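Local coordinates for sialidase B (Streptococcus pneumoniae serotype 4, PDB 4XJW), which catalyses the hydrolysis of alpha-(2->3)-, alpha-(2->6)- and alpha-(2->8)-linked terminal sialic acids in oligosaccharides, glycoproteins and glycolipids, at residues Ser286-Ser291 / Asp306-Gly311; Met36-Asp41 / Asn106-Val111; Tyr611-Ser616 / Ile626-Glu631. The protein carries 1 engineered substitution. One frame throughout, in Å; residues are numbered along the deposited sequence.

In the fold
All three contacts are buried and none is a surface contact; they differ in the elements they join and in their chemistry. Contacts 1 and 3 belong to the beta-propeller, with centres about 22 Å apart; contact 1 lies beside probable active-site residues and contact 3 contains one. Contact 1 pairs the two strands of a hairpin through four bonds, all backbone to backbone, whereas contact 3 sets a loop against the last residues of a strand, where two backbone bonds are joined by one to a carboxylate. Contact 2 lies in the concanavalin-like domain, away from those sites, and joins strands distant in sequence; its nearest atoms nevertheless come within about 4 Å of contact 3.

Contact 1 of 3, residues Ser286-Ser291 / Asp306-Gly311; sequences SFIDSS and DVMPAG
Ser286, Phe287 and Ile288 pair with Met308, Val307 and Asp306 in an antiparallel beta hairpin, two neighbouring strands of a blade in the sialidase beta-propeller. Hydrogen-bonded pairs at both ends, Ser286 with Met308 and Ile288 with Asp306, enclose the non-hydrogen-bonded pair of Phe287 and Val307. The tightest of the four backbone bonds runs from Met308 N to Ser286 O (2.8 Å).

Met308 illustrates how one side chain can serve several neighbours. Its CB lies 3.5 Å from Ser286 OG, a hydroxyl whose hydrogen bond is made with Ser233 OG. CG stays near that same oxygen and also reaches CG2 of Ile288. The chain then bends at chi2 (-70°), which turns SD out of the extended line, and beyond it CE lies 4.0 Å from Ile288 CG2. Ile288 CG2 packs on Asp306 CB as well, so this one methyl has neighbours from two residues of the partner strand. The side chains of Ile288 and Asp232, the probable proton acceptor, are about 4 Å apart at their nearest atoms, which places this face of the hairpin next to the catalytic centre.

On the other face Phe287 and Val307 run side by side, pointing the same way, with CD2 of the Phe287 ring 3.8 Å from Val307 CG2. Phe260 stacks on the Phe287 ring and Phe436 meets it edge-to-face, so the valine is one part of a larger apolar cluster.

Past Ile288 the strand turns through a positive phi at Asp289 (68°). Its carboxylate approaches that of Asp306, a pairing of like charges that is probably unfavourable by itself. Asp289 OD2 is 4.0 Å from Asp306 OD2. The other carboxylate oxygen of Asp306, OD1, accepts a hydrogen bond from Leu452 N.

Contact 2 of 3, residues Met36-Asp41 / Asn106-Val111; sequences MKFKAD and NTLVFV
One face of the Phe38 ring carries Asn106 CB, a CH-pi contact in which the carbon lies 4.1 Å from the ring centroid and is displaced toward the rim. At the ring edge, in its plane, sits Leu108 CB, 4.0 Å from Phe38 CE1. The other flat group, the Asn106 amide, is inclined 35° to the ring instead of lying flush with it. Phe38 CG lies between the backbone N and the carbonyl carbon (chi1 75°). The far end of the ring comes nearer to the Asn106 strand than the root of the side chain does.

The amide shows how a buried polar group is provided for from several directions. Its OD1 accepts from Asn124 ND2, and its ND2 donates to Trp96 O; a further, weak bond joins Asn106 ND2 to Phe38 O at 3.4 Å. That carbonyl already receives the backbone bond from Asn106 N (2.9 Å), so it is approached twice by a single residue. The two Asn106-Phe38 backbone bonds, with their counterparts between Met36 and Leu108, hold the strands in antiparallel register.

On the opposite face of the sheet Lys37 and Thr107 extend side by side. The lysine chain is straight as far as CE and bends only at chi4 (-62°), bringing NZ to Thr107 OG1, to which it donates at 2.8 Å. Pro186 O gives the ammonium a second partner, and Glu105 forms a long, weak ion pair with it.

Met36 and Phe38 both touch Leu49 on strand 46-53, which belongs to the other antiparallel sheet. Pairing of strands far apart in sequence, with apolar side chains turned toward a second sheet, is the construction of the concanavalin-like beta-sandwich, the fold to which the N-terminal domain of this sialidase belongs.

Contact 3 of 3, residues Tyr611-Ser616 / Ile626-Glu631; sequences YGYAYS and IGVLFE
Val628 is the first residue of strand 626-631 to touch the loop 611-616: its CG1 meets the phenol oxygen of Tyr613, 3.5 Å from OH, the two side chains crossing at about a right angle. That hydroxyl is hydrogen-bonded to Ser573 OG, so the valine packs against a hydroxyl that already has a polar partner. At Leu629 the carbonyl oxygen receives a CA-H...O contact from Ser616, while the side chain turns to Pro209 and Leu211 of strand 205-213.

Phe630 forms the apolar centre. Its CB rests on Ser616 CB (3.8 Å), in a non-hydrogen-bonded antiparallel pair where the loop becomes strand 616-620. Over one face of its ring lies Tyr613 CE2, 3.3 Å from Phe630 CD2; the ring planes are near parallel but slid apart, and overlap little.

Glu631 makes all three hydrogen bonds of the contact. Its N donates to Tyr615 O at 2.9 Å, almost straight (177°), and its O accepts from Ala614 N. The side chain, with CG beside the backbone N (chi1 -68°) and extended beyond it, runs alongside Tyr615. OE1 accepts from Tyr615 N at 3.0 Å, met from 46° above the carboxylate plane. OE2 forms a salt bridge with Arg207 NE and also accepts from Ile208 N.

The carboxylate thus links two parts of the site. OE1 helps to hold the backbone of Tyr615, the probable nucleophile, whose OH is hydrogen-bonded to Glu503; OE2 pairs with Arg207, a probable substrate-binding residue that also makes a cation-pi contact with the Tyr615 ring. This geometry is consistent with Glu631 acting as a second-shell residue that helps to position the nucleophile and the arginine, its negative charge probably balanced by the guanidinium.

Contact 1 of 3, residues Ser286-Ser291 / Asp306-Gly311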
ATOM      1  N   SER A 286      10.934  -4.061 -12.229  1.00 10.67           N
ATOM      2  CA  SER A 286      10.347  -3.534 -11.007  1.00 10.95           C
ATOM      3  C   SER A 286      11.033  -4.077  -9.762  1.00 10.09           C
ATOM      4  O   SER A 286      11.756  -5.074  -9.810  1.00 12.37           O
ATOM      5  CB  SER A 286       8.845  -3.822 -10.949  1.00 10.92           C
ATOM      6  OG  SER A 286       8.593  -5.230 -10.945  1.00 12.62           O
ATOM      7  N   PHE A 287      10.799  -3.392  -8.646  1.00 10.53           N
ATOM      8  CA  PHE A 287      11.139  -3.919  -7.327  1.00 10.66           C
ATOM      9  C   PHE A 287       9.836  -4.133  -6.591  1.00 12.01           C
ATOM     10  O   PHE A 287       8.847  -3.470  -6.881  1.00 14.54           O
ATOM     11  CB  PHE A 287      12.011  -2.946  -6.537  1.00 11.22           C
ATOM     12  CG  PHE A 287      13.299  -2.583  -7.228  1.00  9.57           C
ATOM     13  CD1 PHE A 287      13.352  -1.490  -8.093  1.00 10.70           C
ATOM     14  CD2 PHE A 287      14.457  -3.318  -7.000  1.00 11.58           C
ATOM     15  CE1 PHE A 287      14.546  -1.144  -8.723  1.00 11.22           C
ATOM     16  CE2 PHE A 287      15.653  -2.989  -7.635  1.00 13.83           C
ATOM     17  CZ  PHE A 287      15.689  -1.898  -8.503  1.00 11.96           C
ATOM     18  N   ILE A 288       9.809  -5.058  -5.645  1.00 11.22           N
ATOM     19  CA  ILE A 288       8.560  -5.303  -4.932  1.00 10.99           C
ATOM     20  C   ILE A 288       8.853  -5.925  -3.574  1.00 11.74           C
ATOM     21  O   ILE A 288       9.752  -6.747  -3.471  1.00 13.64           O
ATOM     22  CB  ILE A 288       7.598  -6.160  -5.799  1.00 10.20           C
ATOM     23  CG1 ILE A 288       6.308  -6.502  -5.035  1.00  9.67           C
ATOM     24  CG2 ILE A 288       8.316  -7.423  -6.318  1.00 15.86           C
ATOM     25  CD1 ILE A 288       5.194  -7.030  -5.940  1.00 11.65           C
ATOM     26  N   ASP A 289       8.121  -5.489  -2.539  1.00 11.19           N
ATOM     27  CA  ASP A 289       8.234  -6.052  -1.182  1.00 11.48           C
ATOM     28  C   ASP A 289       9.565  -5.752  -0.508  1.00 14.82           C
ATOM     29  O   ASP A 289      10.540  -6.486  -0.669  1.00 16.90           O
ATOM     30  CB  ASP A 289       7.951  -7.570  -1.160  1.00 10.82           C
ATOM     31  CG  ASP A 289       6.518  -7.901  -1.521  1.00 13.26           C
ATOM     32  OD1 ASP A 289       5.695  -6.967  -1.632  1.00 12.75           O
ATOM     33  OD2 ASP A 289       6.203  -9.099  -1.708  1.00 15.48           O
ATOM     34  N   SER A 290       9.596  -4.671   0.261  1.00  9.51           N
ATOM     35  CA  SER A 290      10.825  -4.254   0.917  1.00  8.50           C
ATOM     36  C   SER A 290      10.839  -4.565   2.404  1.00  9.51           C
ATOM     37  O   SER A 290       9.784  -4.762   3.029  1.00  8.93           O
ATOM     38  CB  SER A 290      11.096  -2.763   0.684  1.00  9.29           C
ATOM     39  OG  SER A 290      10.119  -1.944   1.309  1.00  9.78           O
ATOM     40  N   SER A 291      12.043  -4.563   2.969  1.00  9.57           N
ATOM     41  CA  SER A 291      12.244  -4.870   4.385  1.00 10.32           C
ATOM     42  C   SER A 291      13.473  -4.115   4.888  1.00  8.87           C
ATOM     43  O   SER A 291      14.470  -4.001   4.160  1.00 10.68           O
ATOM     44  CB  SER A 291      12.425  -6.378   4.592  1.00 13.25           C
ATOM     45  OG  SER A 291      12.231  -6.705   5.953  1.00 15.92           O
ATOM     46  N   ASP A 306      12.597  -7.553  -3.361  1.00 10.36           N
ATOM     47  CA  ASP A 306      12.655  -8.438  -4.522  1.00 12.22           C
ATOM     48  C   ASP A 306      12.956  -7.598  -5.755  1.00 11.16           C
ATOM     49  O   ASP A 306      12.504  -6.452  -5.850  1.00 11.28           O
ATOM     50  CB  ASP A 306      11.324  -9.141  -4.787  1.00 12.76           C
ATOM     51  CG  ASP A 306      10.808  -9.954  -3.607  1.00 16.08           C
ATOM     52  OD1 ASP A 306      11.604 -10.444  -2.785  1.00 14.54           O
ATOM     53  OD2 ASP A 306       9.566 -10.119  -3.538  1.00 16.81           O
ATOM     54  N   VAL A 307      13.687  -8.178  -6.709  1.00 11.43           N
ATOM     55  CA  VAL A 307      13.919  -7.516  -7.997  1.00 11.00           C
ATOM     56  C   VAL A 307      13.338  -8.365  -9.107  1.00 12.89           C
ATOM     57  O   VAL A 307      13.587  -9.572  -9.166  1.00 13.35           O
ATOM     58  CB  VAL A 307      15.412  -7.316  -8.280  1.00 19.03           C
ATOM     59  CG1 VAL A 307      15.594  -6.398  -9.491  1.00 16.31           C
ATOM     60  CG2 VAL A 307      16.086  -6.731  -7.073  1.00 18.30           C
ATOM     61  N   MET A 308      12.578  -7.721  -9.987  1.00 11.49           N
ATOM     62  CA  MET A 308      11.954  -8.372 -11.139  1.00 11.93           C
ATOM     63  C   MET A 308      12.485  -7.805 -12.448  1.00 14.95           C
ATOM     64  O   MET A 308      12.412  -6.598 -12.688  1.00 12.74           O
ATOM     65  CB  MET A 308      10.446  -8.159 -11.097  1.00 15.04           C
ATOM     66  CG  MET A 308       9.768  -8.723  -9.866  1.00 15.81           C
ATOM     67  SD  MET A 308       9.761 -10.527  -9.870  1.00 18.74           S
ATOM     68  CE  MET A 308       8.997 -10.849  -8.279  1.00 23.63           C
ATOM     69  N   PRO A 309      13.016  -8.674 -13.317  1.00 14.63           N
ATOM     70  CA  PRO A 309      13.389  -8.245 -14.664  1.00 13.75           C
ATOM     71  C   PRO A 309      12.171  -7.783 -15.460  1.00 12.67           C
ATOM     72  O   PRO A 309      11.023  -8.024 -15.066  1.00 13.22           O
ATOM     73  CB  PRO A 309      13.956  -9.527 -15.290  1.00 13.85           C
ATOM     74  CG  PRO A 309      14.393 -10.369 -14.118  1.00 18.91           C
ATOM     75  CD  PRO A 309      13.337 -10.090 -13.083  1.00 16.86           C
ATOM     76  N   ALA A 310      12.426  -7.117 -16.582  1.00 13.49           N
ATOM     77  CA  ALA A 310      11.355  -6.595 -17.422  1.00 13.64           C
ATOM     78  C   ALA A 310      10.270  -7.632 -17.701  1.00 12.69           C
ATOM     79  O   ALA A 310      10.555  -8.736 -18.151  1.00 14.64           O
ATOM     80  CB  ALA A 310      11.912  -6.053 -18.718  1.00 16.06           C
ATOM     81  N   GLY A 311       9.032  -7.259 -17.409  1.00 12.76           N
ATOM     82  CA  GLY A 311       7.877  -8.083 -17.704  1.00 15.17           C
ATOM     83  C   GLY A 311       7.708  -9.288 -16.801  1.00 17.02           C
ATOM     84  O   GLY A 311       6.886 -10.153 -17.085  1.00 17.19           O
TER

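Contact 2 of 3, residues Met36-Asp41 / Asn106-Val111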
ATOM      1  N   MET A  36     -19.419  18.975   4.180  1.00 15.15           N
ATOM      2  CA  MET A  36     -20.139  18.212   5.192  1.00 18.32           C
ATOM      3  C   MET A  36     -19.165  17.586   6.174  1.00 19.04           C
ATOM      4  O   MET A  36     -18.294  16.814   5.779  1.00 20.76           O
ATOM      5  CB  MET A  36     -20.949  17.094   4.541  1.00 20.67           C
ATOM      6  CG  MET A  36     -22.432  17.347   4.466  1.00 30.01           C
ATOM      7  SD  MET A  36     -23.322  15.836   4.052  1.00 31.38           S
ATOM      8  CE  MET A  36     -22.654  14.746   5.295  1.00 24.11           C
ATOM      9  N   LYS A  37     -19.301  17.927   7.449  1.00 15.73           N
ATOM     10  CA  LYS A  37     -18.578  17.227   8.502  1.00 14.15           C
ATOM     11  C   LYS A  37     -19.541  16.257   9.165  1.00 17.59           C
ATOM     12  O   LYS A  37     -20.578  16.668   9.702  1.00 19.09           O
ATOM     13  CB  LYS A  37     -17.982  18.215   9.504  1.00 17.70           C
ATOM     14  CG  LYS A  37     -16.721  18.880   8.967  1.00 22.86           C
ATOM     15  CD  LYS A  37     -16.279  20.065   9.802  1.00 29.95           C
ATOM     16  CE  LYS A  37     -14.920  20.573   9.324  1.00 27.55           C
ATOM     17  NZ  LYS A  37     -13.848  19.526   9.466  1.00 23.09           N
ATOM     18  N   PHE A  38     -19.230  14.964   9.102  1.00 13.41           N
ATOM     19  CA  PHE A  38     -20.183  13.960   9.564  1.00 14.76           C
ATOM     20  C   PHE A  38     -19.523  12.749  10.209  1.00 14.95           C
ATOM     21  O   PHE A  38     -18.356  12.425   9.939  1.00 15.40           O
ATOM     22  CB  PHE A  38     -21.086  13.503   8.409  1.00 14.05           C
ATOM     23  CG  PHE A  38     -20.407  12.576   7.430  1.00 13.38           C
ATOM     24  CD1 PHE A  38     -19.662  13.087   6.376  1.00 16.33           C
ATOM     25  CD2 PHE A  38     -20.518  11.196   7.566  1.00 12.99           C
ATOM     26  CE1 PHE A  38     -19.043  12.237   5.475  1.00 18.12           C
ATOM     27  CE2 PHE A  38     -19.894  10.349   6.673  1.00 16.79           C
ATOM     28  CZ  PHE A  38     -19.153  10.874   5.627  1.00 15.64           C
ATOM     29  N   LYS A  39     -20.291  12.078  11.057  1.00 14.15           N
ATOM     30  CA  LYS A  39     -19.845  10.872  11.723  1.00 13.92           C
ATOM     31  C   LYS A  39     -20.796   9.754  11.370  1.00 15.42           C
ATOM     32  O   LYS A  39     -22.007   9.973  11.243  1.00 16.78           O
ATOM     33  CB  LYS A  39     -19.840  11.051  13.239  1.00 15.88           C
ATOM     34  CG  LYS A  39     -18.995  12.210  13.732  1.00 18.38           C
ATOM     35  CD  LYS A  39     -19.162  12.402  15.224  1.00 21.98           C
ATOM     36  CE  LYS A  39     -18.202  13.458  15.735  1.00 28.84           C
ATOM     37  NZ  LYS A  39     -18.426  13.749  17.175  1.00 33.04           N
ATOM     38  N   ALA A  40     -20.251   8.554  11.204  1.00 15.35           N
ATOM     39  CA  ALA A  40     -21.064   7.369  10.972  1.00 13.83           C
ATOM     40  C   ALA A  40     -20.287   6.153  11.430  1.00 16.85           C
ATOM     41  O   ALA A  40     -19.529   5.564  10.658  1.00 17.08           O
ATOM     42  CB  ALA A  40     -21.428   7.237   9.489  1.00 16.00           C
ATOM     43  N   ASP A  41     -20.474   5.779  12.689  1.00 18.07           N
ATOM     44  CA  ASP A  41     -19.748   4.647  13.243  1.00 18.10           C
ATOM     45  C   ASP A  41     -20.598   3.382  13.282  1.00 19.35           C
ATOM     46  O   ASP A  41     -20.097   2.298  13.587  1.00 26.26           O
ATOM     47  CB  ASP A  41     -19.173   4.977  14.623  1.00 23.12           C
ATOM     48  CG  ASP A  41     -20.239   5.350  15.636  1.00 29.95           C
ATOM     49  OD1 ASP A  41     -21.351   5.735  15.224  1.00 30.34           O
ATOM     50  OD2 ASP A  41     -19.948   5.272  16.849  1.00 32.50           O
ATOM     51  N   ASN A 106     -15.549  12.894   9.733  1.00 12.61           N
ATOM     52  CA  ASN A 106     -15.096  12.961   8.351  1.00 11.78           C
ATOM     53  C   ASN A 106     -15.425  14.298   7.741  1.00 11.31           C
ATOM     54  O   ASN A 106     -16.485  14.865   8.019  1.00 15.26           O
ATOM     55  CB  ASN A 106     -15.770  11.889   7.501  1.00 10.14           C
ATOM     56  CG  ASN A 106     -15.453  10.488   7.967  1.00 12.25           C
ATOM     57  OD1 ASN A 106     -14.387   9.939   7.657  1.00 12.74           O
ATOM     58  ND2 ASN A 106     -16.369   9.902   8.722  1.00 12.11           N
ATOM     59  N   THR A 107     -14.522  14.799   6.909  1.00 11.80           N
ATOM     60  CA  THR A 107     -14.740  16.078   6.248  1.00 14.54           C
ATOM     61  C   THR A 107     -14.910  15.819   4.762  1.00 14.69           C
ATOM     62  O   THR A 107     -13.957  15.437   4.069  1.00 14.47           O
ATOM     63  CB  THR A 107     -13.570  17.063   6.478  1.00 14.72           C
ATOM     64  OG1 THR A 107     -13.356  17.242   7.886  1.00 15.52           O
ATOM     65  CG2 THR A 107     -13.868  18.434   5.842  1.00 16.64           C
ATOM     66  N   LEU A 108     -16.128  16.024   4.274  1.00 10.64           N
ATOM     67  CA  LEU A 108     -16.446  15.748   2.881  1.00  9.64           C
ATOM     68  C   LEU A 108     -16.614  17.070   2.132  1.00 12.71           C
ATOM     69  O   LEU A 108     -17.275  17.976   2.614  1.00 12.23           O
ATOM     70  CB  LEU A 108     -17.701  14.878   2.808  1.00 12.49           C
ATOM     71  CG  LEU A 108     -18.233  14.508   1.426  1.00 11.83           C
ATOM     72  CD1 LEU A 108     -18.922  13.147   1.453  1.00 14.74           C
ATOM     73  CD2 LEU A 108     -19.207  15.569   0.891  1.00 13.54           C
ATOM     74  N   VAL A 109     -15.995  17.181   0.963  1.00 12.11           N
ATOM     75  CA  VAL A 109     -16.184  18.347   0.101  1.00 10.90           C
ATOM     76  C   VAL A 109     -16.525  17.874  -1.306  1.00 13.11           C
ATOM     77  O   VAL A 109     -15.729  17.174  -1.939  1.00 13.57           O
ATOM     78  CB  VAL A 109     -14.916  19.209   0.020  1.00 15.64           C
ATOM     79  CG1 VAL A 109     -15.159  20.431  -0.882  1.00 14.76           C
ATOM     80  CG2 VAL A 109     -14.493  19.657   1.410  1.00 12.83           C
ATOM     81  N   PHE A 110     -17.692  18.266  -1.812  1.00 10.33           N
ATOM     82  CA  PHE A 110     -18.087  17.859  -3.151  1.00 11.28           C
ATOM     83  C   PHE A 110     -18.228  19.092  -4.019  1.00 12.55           C
ATOM     84  O   PHE A 110     -18.952  20.021  -3.663  1.00 13.80           O
ATOM     85  CB  PHE A 110     -19.398  17.081  -3.136  1.00 12.57           C
ATOM     86  CG  PHE A 110     -19.871  16.697  -4.512  1.00 11.26           C
ATOM     87  CD1 PHE A 110     -19.192  15.736  -5.241  1.00 12.50           C
ATOM     88  CD2 PHE A 110     -20.982  17.316  -5.076  1.00 11.94           C
ATOM     89  CE1 PHE A 110     -19.609  15.378  -6.516  1.00 12.14           C
ATOM     90  CE2 PHE A 110     -21.413  16.968  -6.348  1.00 12.84           C
ATOM     91  CZ  PHE A 110     -20.726  15.992  -7.068  1.00 14.27           C
ATOM     92  N   VAL A 111     -17.505  19.111  -5.132  1.00 10.92           N
ATOM     93  CA  VAL A 111     -17.522  20.261  -6.033  1.00 11.78           C
ATOM     94  C   VAL A 111     -18.200  19.898  -7.363  1.00 13.95           C
ATOM     95  O   VAL A 111     -17.795  18.957  -8.057  1.00 13.31           O
ATOM     96  CB  VAL A 111     -16.093  20.789  -6.274  1.00 11.10           C
ATOM     97  CG1 VAL A 111     -16.137  22.002  -7.186  1.00 17.81           C
ATOM     98  CG2 VAL A 111     -15.432  21.150  -4.940  1.00 16.67           C
TER

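Contact 3 of 3, residues Tyr611-Ser616 / Ile626-Glu631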
ATOM      1  N   TYR A 611     -14.639  -1.941   7.666  1.00 11.66           N
ATOM      2  CA  TYR A 611     -13.740  -1.056   6.927  1.00 11.95           C
ATOM      3  C   TYR A 611     -12.399  -1.744   6.650  1.00 10.17           C
ATOM      4  O   TYR A 611     -11.934  -2.578   7.443  1.00  9.95           O
ATOM      5  CB  TYR A 611     -13.556   0.267   7.664  1.00 10.57           C
ATOM      6  CG  TYR A 611     -14.704   1.246   7.501  1.00  9.78           C
ATOM      7  CD1 TYR A 611     -15.930   0.849   6.979  1.00 11.36           C
ATOM      8  CD2 TYR A 611     -14.547   2.586   7.847  1.00 11.29           C
ATOM      9  CE1 TYR A 611     -16.971   1.755   6.822  1.00 13.03           C
ATOM     10  CE2 TYR A 611     -15.583   3.501   7.697  1.00  9.81           C
ATOM     11  CZ  TYR A 611     -16.803   3.071   7.180  1.00  9.67           C
ATOM     12  OH  TYR A 611     -17.848   3.953   7.013  1.00 11.22           O
ATOM     13  N   GLY A 612     -11.800  -1.416   5.505  1.00  9.32           N
ATOM     14  CA  GLY A 612     -10.638  -2.126   4.996  1.00 10.77           C
ATOM     15  C   GLY A 612      -9.376  -2.027   5.834  1.00  8.54           C
ATOM     16  O   GLY A 612      -9.052  -0.983   6.410  1.00 10.58           O
ATOM     17  N   TYR A 613      -8.652  -3.134   5.899  1.00  8.27           N
ATOM     18  CA  TYR A 613      -7.354  -3.155   6.563  1.00  9.35           C
ATOM     19  C   TYR A 613      -6.566  -4.315   5.998  1.00  8.71           C
ATOM     20  O   TYR A 613      -6.978  -5.468   6.132  1.00  9.90           O
ATOM     21  CB  TYR A 613      -7.542  -3.343   8.071  1.00 10.78           C
ATOM     22  CG  TYR A 613      -6.297  -3.096   8.905  1.00  7.98           C
ATOM     23  CD1 TYR A 613      -5.355  -4.100   9.147  1.00  8.89           C
ATOM     24  CD2 TYR A 613      -6.084  -1.857   9.486  1.00  8.95           C
ATOM     25  CE1 TYR A 613      -4.212  -3.853   9.952  1.00  9.47           C
ATOM     26  CE2 TYR A 613      -4.971  -1.598  10.277  1.00 10.07           C
ATOM     27  CZ  TYR A 613      -4.037  -2.592  10.499  1.00 10.74           C
ATOM     28  OH  TYR A 613      -2.953  -2.275  11.293  1.00 12.75           O
ATOM     29  N   ALA A 614      -5.451  -4.029   5.335  1.00  7.93           N
ATOM     30  CA  ALA A 614      -4.706  -5.076   4.656  1.00  8.27           C
ATOM     31  C   ALA A 614      -3.283  -5.191   5.191  1.00  9.14           C
ATOM     32  O   ALA A 614      -3.108  -5.484   6.366  1.00  9.25           O
ATOM     33  CB  ALA A 614      -4.764  -4.904   3.124  1.00 10.56           C
ATOM     34  N   TYR A 615      -2.274  -4.988   4.351  1.00  8.94           N
ATOM     35  CA  TYR A 615      -0.906  -5.059   4.838  1.00  7.45           C
ATOM     36  C   TYR A 615      -0.635  -3.898   5.789  1.00  7.69           C
ATOM     37  O   TYR A 615      -1.245  -2.819   5.684  1.00  8.53           O
ATOM     38  CB  TYR A 615       0.123  -5.047   3.704  1.00 10.08           C
ATOM     39  CG  TYR A 615       0.280  -6.340   2.946  1.00  9.98           C
ATOM     40  CD1 TYR A 615      -0.811  -7.153   2.660  1.00 11.79           C
ATOM     41  CD2 TYR A 615       1.520  -6.731   2.464  1.00  8.66           C
ATOM     42  CE1 TYR A 615      -0.653  -8.327   1.933  1.00 10.90           C
ATOM     43  CE2 TYR A 615       1.679  -7.897   1.743  1.00  9.39           C
ATOM     44  CZ  TYR A 615       0.587  -8.677   1.467  1.00 10.11           C
ATOM     45  OH  TYR A 615       0.738  -9.841   0.735  1.00 11.99           O
ATOM     46  N   SER A 616       0.279  -4.131   6.719  1.00  8.52           N
ATOM     47  CA  SER A 616       0.519  -3.161   7.764  1.00  8.58           C
ATOM     48  C   SER A 616       1.941  -3.181   8.278  1.00  8.93           C
ATOM     49  O   SER A 616       2.683  -4.157   8.145  1.00  9.74           O
ATOM     50  CB  SER A 616      -0.460  -3.386   8.913  1.00  8.81           C
ATOM     51  OG  SER A 616      -0.144  -4.592   9.599  1.00 10.16           O
ATOM     52  N   ILE A 626       2.925   3.899  19.714  1.00 10.79           N
ATOM     53  CA  ILE A 626       2.971   2.936  18.627  1.00  9.67           C
ATOM     54  C   ILE A 626       2.575   3.645  17.342  1.00  9.72           C
ATOM     55  O   ILE A 626       1.538   4.308  17.289  1.00 11.42           O
ATOM     56  CB  ILE A 626       1.983   1.794  18.871  1.00 10.81           C
ATOM     57  CG1 ILE A 626       2.250   1.096  20.208  1.00 12.39           C
ATOM     58  CG2 ILE A 626       2.043   0.801  17.716  1.00 12.95           C
ATOM     59  CD1 ILE A 626       3.616   0.444  20.338  1.00 16.07           C
ATOM     60  N   GLY A 627       3.417   3.547  16.321  1.00  8.59           N
ATOM     61  CA  GLY A 627       3.061   4.037  15.001  1.00 10.85           C
ATOM     62  C   GLY A 627       2.605   2.889  14.117  1.00  7.74           C
ATOM     63  O   GLY A 627       3.205   1.808  14.140  1.00  8.17           O
ATOM     64  N   VAL A 628       1.532   3.122  13.361  1.00  9.04           N
ATOM     65  CA  VAL A 628       0.969   2.117  12.453  1.00  7.85           C
ATOM     66  C   VAL A 628       0.832   2.764  11.076  1.00  8.17           C
ATOM     67  O   VAL A 628       0.205   3.809  10.939  1.00  8.88           O
ATOM     68  CB  VAL A 628      -0.405   1.599  12.935  1.00 10.40           C
ATOM     69  CG1 VAL A 628      -0.876   0.448  12.064  1.00 12.76           C
ATOM     70  CG2 VAL A 628      -0.347   1.156  14.394  1.00 11.11           C
ATOM     71  N   LEU A 629       1.468   2.168  10.075  1.00  7.93           N
ATOM     72  CA  LEU A 629       1.315   2.582   8.689  1.00  7.13           C
ATOM     73  C   LEU A 629       0.675   1.400   7.971  1.00  7.51           C
ATOM     74  O   LEU A 629       1.237   0.309   7.937  1.00  8.14           O
ATOM     75  CB  LEU A 629       2.670   2.916   8.071  1.00  9.50           C
ATOM     76  CG  LEU A 629       2.655   3.402   6.627  1.00  8.36           C
ATOM     77  CD1 LEU A 629       1.911   4.723   6.529  1.00  9.13           C
ATOM     78  CD2 LEU A 629       4.085   3.542   6.110  1.00  9.09           C
ATOM     79  N   PHE A 630      -0.511   1.610   7.420  1.00  6.89           N
ATOM     80  CA  PHE A 630      -1.268   0.465   6.921  1.00  7.66           C
ATOM     81  C   PHE A 630      -2.098   0.778   5.689  1.00 10.15           C
ATOM     82  O   PHE A 630      -2.465   1.940   5.436  1.00  8.67           O
ATOM     83  CB  PHE A 630      -2.181  -0.075   8.026  1.00  9.96           C
ATOM     84  CG  PHE A 630      -3.291   0.869   8.415  1.00  9.10           C
ATOM     85  CD1 PHE A 630      -3.060   1.913   9.308  1.00 11.74           C
ATOM     86  CD2 PHE A 630      -4.571   0.712   7.887  1.00 13.15           C
ATOM     87  CE1 PHE A 630      -4.085   2.796   9.670  1.00 12.06           C
ATOM     88  CE2 PHE A 630      -5.597   1.578   8.254  1.00 16.64           C
ATOM     89  CZ  PHE A 630      -5.359   2.614   9.136  1.00 14.31           C
ATOM     90  N   GLU A 631      -2.414  -0.280   4.941  1.00  8.42           N
ATOM     91  CA  GLU A 631      -3.290  -0.185   3.796  1.00  7.88           C
ATOM     92  C   GLU A 631      -4.731  -0.151   4.288  1.00  8.93           C
ATOM     93  O   GLU A 631      -5.270  -1.174   4.700  1.00  8.57           O
ATOM     94  CB  GLU A 631      -3.048  -1.397   2.883  1.00  8.52           C
ATOM     95  CG  GLU A 631      -1.659  -1.393   2.215  1.00  9.33           C
ATOM     96  CD  GLU A 631      -1.360  -2.669   1.445  1.00  8.28           C
ATOM     97  OE1 GLU A 631      -2.067  -3.692   1.636  1.00 10.22           O
ATOM     98  OE2 GLU A 631      -0.432  -2.636   0.605  1.00  9.29           O
TER